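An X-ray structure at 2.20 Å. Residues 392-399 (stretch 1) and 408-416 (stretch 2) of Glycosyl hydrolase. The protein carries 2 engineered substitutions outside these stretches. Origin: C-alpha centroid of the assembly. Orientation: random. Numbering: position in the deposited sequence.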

ATOM      1  N   GLN A 392      19.740   4.912  16.041  1.00 50.43           N
ATOM      2  CA  GLN A 392      19.966   4.702  17.477  1.00 51.96           C
ATOM      3  C   GLN A 392      18.731   4.922  18.318  1.00 50.86           C
ATOM      4  O   GLN A 392      18.468   4.130  19.174  1.00 52.61           O
ATOM      5  CB  GLN A 392      21.042   5.659  18.017  1.00 60.26           C
ATOM      6  CG  GLN A 392      22.423   5.482  17.399  1.00 67.35           C
ATOM      7  CD  GLN A 392      23.028   4.149  17.770  1.00 72.49           C
ATOM      8  OE1 GLN A 392      23.244   3.870  18.958  1.00 76.69           O
ATOM      9  NE2 GLN A 392      23.288   3.310  16.774  1.00 74.59           N
ATOM     10  N   ASP A 393      17.999   6.016  18.167  1.00 44.53           N
ATOM     11  CA  ASP A 393      16.883   6.235  19.109  1.00 44.95           C
ATOM     12  C   ASP A 393      15.456   6.207  18.527  1.00 41.78           C
ATOM     13  O   ASP A 393      14.508   6.451  19.230  1.00 41.57           O
ATOM     14  CB  ASP A 393      17.110   7.510  19.904  1.00 48.77           C
ATOM     15  CG  ASP A 393      17.202   8.722  19.030  1.00 53.83           C
ATOM     16  OD1 ASP A 393      16.451   8.773  18.021  1.00 57.51           O
ATOM     17  OD2 ASP A 393      18.043   9.613  19.326  1.00 59.54           O
ATOM     18  N   GLY A 394      15.301   5.944  17.251  1.00 38.06           N
ATOM     19  CA  GLY A 394      13.984   5.744  16.730  1.00 40.47           C
ATOM     20  C   GLY A 394      13.177   6.935  16.255  1.00 37.52           C
ATOM     21  O   GLY A 394      12.113   6.720  15.637  1.00 38.92           O
ATOM     22  N   LEU A 395      13.672   8.158  16.469  1.00 35.18           N
ATOM     23  CA  LEU A 395      12.981   9.355  15.963  1.00 34.49           C
ATOM     24  C   LEU A 395      13.522   9.741  14.584  1.00 33.77           C
ATOM     25  O   LEU A 395      14.708  10.110  14.426  1.00 32.47           O
ATOM     26  CB  LEU A 395      13.077  10.528  16.958  1.00 34.96           C
ATOM     27  CG  LEU A 395      12.183  11.722  16.617  1.00 35.67           C
ATOM     28  CD1 LEU A 395      10.707  11.369  16.755  1.00 34.14           C
ATOM     29  CD2 LEU A 395      12.501  12.854  17.589  1.00 37.61           C
ATOM     30  N   ALA A 396      12.640   9.644  13.581  1.00 32.18           N
ATOM     31  CA  ALA A 396      12.990   9.873  12.184  1.00 31.26           C
ATOM     32  C   ALA A 396      11.979  10.816  11.544  1.00 32.31           C
ATOM     33  O   ALA A 396      10.850  11.033  12.049  1.00 30.77           O
ATOM     34  CB  ALA A 396      13.049   8.535  11.426  1.00 31.85           C
ATOM     35  N   ILE A 397      12.394  11.422  10.445  1.00 32.10           N
ATOM     36  CA  ILE A 397      11.564  12.411   9.771  1.00 33.74           C
ATOM     37  C   ILE A 397      11.605  12.305   8.235  1.00 32.99           C
ATOM     38  O   ILE A 397      12.636  11.975   7.691  1.00 33.34           O
ATOM     39  CB  ILE A 397      11.955  13.803  10.263  1.00 35.20           C
ATOM     40  CG1 ILE A 397      10.900  14.825   9.826  1.00 36.85           C
ATOM     41  CG2 ILE A 397      13.354  14.218   9.768  1.00 36.13           C
ATOM     42  CD1 ILE A 397      11.068  16.132  10.541  1.00 36.86           C
ATOM     43  N   LEU A 398      10.468  12.520   7.555  1.00 32.86           N
ATOM     44  CA  LEU A 398      10.413  12.690   6.077  1.00 32.28           C
ATOM     45  C   LEU A 398       9.789  14.076   5.853  1.00 32.31           C
ATOM     46  O   LEU A 398       8.569  14.236   5.943  1.00 31.60           O
ATOM     47  CB  LEU A 398       9.584  11.600   5.397  1.00 33.26           C
ATOM     48  CG  LEU A 398      10.095  10.151   5.587  1.00 34.40           C
ATOM     49  CD1 LEU A 398       9.010   9.163   5.235  1.00 34.31           C
ATOM     50  CD2 LEU A 398      11.346   9.905   4.734  1.00 35.66           C
ATOM     51  N   PRO A 399      10.624  15.088   5.586  1.00 31.59           N
ATOM     52  CA  PRO A 399      10.172  16.453   5.502  1.00 32.47           C
ATOM     53  C   PRO A 399      10.079  16.871   4.063  1.00 34.30           C
ATOM     54  O   PRO A 399      11.098  16.878   3.384  1.00 35.24           O
ATOM     55  CB  PRO A 399      11.265  17.221   6.237  1.00 32.95           C
ATOM     56  CG  PRO A 399      12.502  16.436   5.953  1.00 34.08           C
ATOM     57  CD  PRO A 399      12.097  15.003   5.610  1.00 33.08           C
ATOM     58  N   SER A 408       4.386  18.715   3.951  1.00 30.79           N
ATOM     59  CA  SER A 408       3.892  17.495   4.506  1.00 30.87           C
ATOM     60  C   SER A 408       5.080  16.812   5.128  1.00 29.37           C
ATOM     61  O   SER A 408       6.079  16.496   4.447  1.00 28.17           O
ATOM     62  CB  SER A 408       3.284  16.596   3.431  1.00 31.86           C
ATOM     63  OG  SER A 408       2.792  15.380   4.015  1.00 31.59           O
ATOM     64  N   ILE A 409       4.960  16.550   6.422  1.00 28.62           N
ATOM     65  CA  ILE A 409       6.036  15.963   7.210  1.00 28.73           C
ATOM     66  C   ILE A 409       5.550  14.700   7.929  1.00 29.47           C
ATOM     67  O   ILE A 409       4.549  14.759   8.662  1.00 30.06           O
ATOM     68  CB  ILE A 409       6.503  16.951   8.258  1.00 29.12           C
ATOM     69  CG1 ILE A 409       7.095  18.200   7.607  1.00 29.52           C
ATOM     70  CG2 ILE A 409       7.547  16.309   9.204  1.00 30.33           C
ATOM     71  CD1 ILE A 409       7.073  19.386   8.524  1.00 30.54           C
ATOM     72  N   SER A 410       6.230  13.578   7.708  1.00 28.91           N
ATOM     73  CA  SER A 410       6.008  12.377   8.490  1.00 29.44           C
ATOM     74  C   SER A 410       6.995  12.395   9.653  1.00 29.55           C
ATOM     75  O   SER A 410       8.212  12.462   9.446  1.00 30.52           O
ATOM     76  CB  SER A 410       6.196  11.126   7.662  1.00 28.23           C
ATOM     77  OG  SER A 410       5.232  11.027   6.644  1.00 28.33           O
ATOM     78  N   LEU A 411       6.491  12.372  10.882  1.00 29.99           N
ATOM     79  CA  LEU A 411       7.349  12.228  12.076  1.00 30.51           C
ATOM     80  C   LEU A 411       7.131  10.793  12.630  1.00 30.73           C
ATOM     81  O   LEU A 411       6.008  10.423  13.045  1.00 30.29           O
ATOM     82  CB  LEU A 411       6.978  13.270  13.087  1.00 33.50           C
ATOM     83  CG  LEU A 411       7.922  13.358  14.281  1.00 37.88           C
ATOM     84  CD1 LEU A 411       9.325  13.797  13.856  1.00 39.50           C
ATOM     85  CD2 LEU A 411       7.339  14.331  15.288  1.00 39.55           C
ATOM     86  N   ILE A 412       8.203  10.003  12.634  1.00 28.51           N
ATOM     87  CA  ILE A 412       8.158   8.575  12.866  1.00 29.19           C
ATOM     88  C   ILE A 412       8.856   8.286  14.217  1.00 31.30           C
ATOM     89  O   ILE A 412       9.990   8.728  14.401  1.00 32.21           O
ATOM     90  CB  ILE A 412       8.937   7.884  11.756  1.00 29.29           C
ATOM     91  CG1 ILE A 412       8.371   8.233  10.379  1.00 28.16           C
ATOM     92  CG2 ILE A 412       8.987   6.377  11.961  1.00 30.38           C
ATOM     93  CD1 ILE A 412       9.372   8.024   9.260  1.00 29.63           C
ATOM     94  N   HIS A 413       8.191   7.627  15.167  1.00 29.32           N
ATOM     95  CA  HIS A 413       8.876   7.223  16.417  1.00 30.13           C
ATOM     96  C   HIS A 413       8.695   5.727  16.506  1.00 30.28           C
ATOM     97  O   HIS A 413       7.597   5.244  16.768  1.00 29.35           O
ATOM     98  CB  HIS A 413       8.276   7.990  17.560  1.00 30.43           C
ATOM     99  CG  HIS A 413       9.071   7.990  18.828  1.00 30.50           C
ATOM    100  ND1 HIS A 413      10.402   7.610  18.928  1.00 34.26           N
ATOM    101  CD2 HIS A 413       8.714   8.377  20.065  1.00 30.34           C
ATOM    102  CE1 HIS A 413      10.821   7.756  20.173  1.00 30.19           C
ATOM    103  NE2 HIS A 413       9.823   8.243  20.880  1.00 32.02           N
ATOM    104  N   SER A 414       9.743   5.014  16.125  1.00 28.95           N
ATOM    105  CA  SER A 414       9.673   3.595  15.927  1.00 31.17           C
ATOM    106  C   SER A 414      11.058   2.993  16.166  1.00 32.36           C
ATOM    107  O   SER A 414      12.072   3.499  15.643  1.00 29.80           O
ATOM    108  CB  SER A 414       9.193   3.278  14.503  1.00 31.20           C
ATOM    109  OG  SER A 414       9.320   1.909  14.150  1.00 30.06           O
ATOM    110  N   VAL A 415      11.081   1.916  16.961  1.00 32.13           N
ATOM    111  CA  VAL A 415      12.264   1.041  17.085  1.00 32.11           C
ATOM    112  C   VAL A 415      11.867  -0.407  16.720  1.00 32.64           C
ATOM    113  O   VAL A 415      10.673  -0.769  16.732  1.00 31.27           O
ATOM    114  CB  VAL A 415      12.847   1.053  18.523  1.00 33.89           C
ATOM    115  CG1 VAL A 415      13.352   2.464  18.913  1.00 33.87           C
ATOM    116  CG2 VAL A 415      11.814   0.591  19.562  1.00 33.42           C
ATOM    117  N   ASP A 416      12.873  -1.229  16.438  1.00 31.05           N
ATOM    118  CA  ASP A 416      12.655  -2.613  16.069  1.00 32.59           C
ATOM    119  C   ASP A 416      11.957  -3.386  17.182  1.00 31.73           C
ATOM    120  O   ASP A 416      11.049  -4.181  16.918  1.00 29.39           O
ATOM    121  CB  ASP A 416      14.004  -3.258  15.726  1.00 34.58           C
ATOM    122  CG  ASP A 416      14.533  -2.801  14.380  1.00 36.34           C
ATOM    123  OD1 ASP A 416      13.860  -2.048  13.650  1.00 40.89           O
ATOM    124  OD2 ASP A 416      15.626  -3.207  14.015  1.00 42.43           O
TER

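Residues 395-399 and 408-413 lie side by side as antiparallel strands, their axes 170° apart in direction and 4.7 Å apart at closest approach. Together with the flanking residues they bury 630 Å² between them. The backbone sets the register. Ala396 faces Ile412 in a hydrogen-bonded pair, with Ala396 N to Ile412 O and Ile412 N to Ala396 O both 2.9 Å and nearly linear. Leu398 and Ser410 repeat the arrangement, Leu398 N donating to Ser410 O at 2.9 Å and Ser410 N to Leu398 O at 3.0 Å, the latter more bent at 155°. At the non-hydrogen-bonded positions that alternate with these pairs, CA atoms approach carbonyl oxygens of the neighboring strand: Leu395 CA lies 3.4 Å from Ile412 O, Ile397 CA 3.4 Å from Ser410 O, and Ile409 CA 3.3 Å from Leu398 O. Pro399, which has no amide hydrogen to give, falls at such a non-hydrogen-bonded position, opposite Ile409.

Side chains alternate between the two faces of the sheet. On the face bearing Ala396, Leu398, Ser410 and Ile412, each small residue sits directly across from a large one. Ala396 offers only a methyl group beside the branched Ile412, CB to CB 4.2 Å, and Ser410 is similarly slight beside Leu398, again CB to CB at 4.1 Å. The two bulky side chains meet along the diagonal, where Leu398 CD1 comes within 4.2 Å of Ile412 CD1. Ile412 has more of its surface covered by the opposing stretch than any other residue here.

The other face, carrying Leu395, Ile397, Pro399, Ile409, Leu411 and His413, is packed more continuously. Leu395 and Leu411 adopt the same rotamer, t at chi1 and p at chi2, and the ends of both side chains reach nearer the opposing strand than their CA-to-CB bonds suggest; their CD1 atoms meet at 4.0 Å. Leu411 CD1 also lies 4.4 Å from Ile397 CD1 and 3.6 Å from Ala396 O, so this one methyl rests among two side chains and the backbone. Ile397, extended with both chi angles t, packs its CG1 against Ile409 CG2 at 3.7 Å, and Ile409 CG1 in turn lies 4.5 Å from Pro399 CB. Toward the other end, Leu395 CD1 lies 4.2 Å from His413 CB.

Where the helix ends, Gly394 turns the chain into the strand with a positive phi of 88°. Its carbonyl accepts a hydrogen bond, Ser414 N to Gly394 O 3.0 Å, which carries the backbone bonding one step past the paired strands. The glycine's bare CA fits a tight hollow: Val415 CG1 is 4.0 Å from Gly394 CA, and a CB would clash with that methyl and with Ser414 O. The backbone angles alone also call for glycine. Just beside it, Asp393 OD1 accepts a bond from Leu395 N at 3.2 Å, bracing the turn from within its own stretch. The His413 ring presents its edge to the carbonyls of Asp393 and Gly394, yet its buried ND1 has no hydrogen-bond partner in the model.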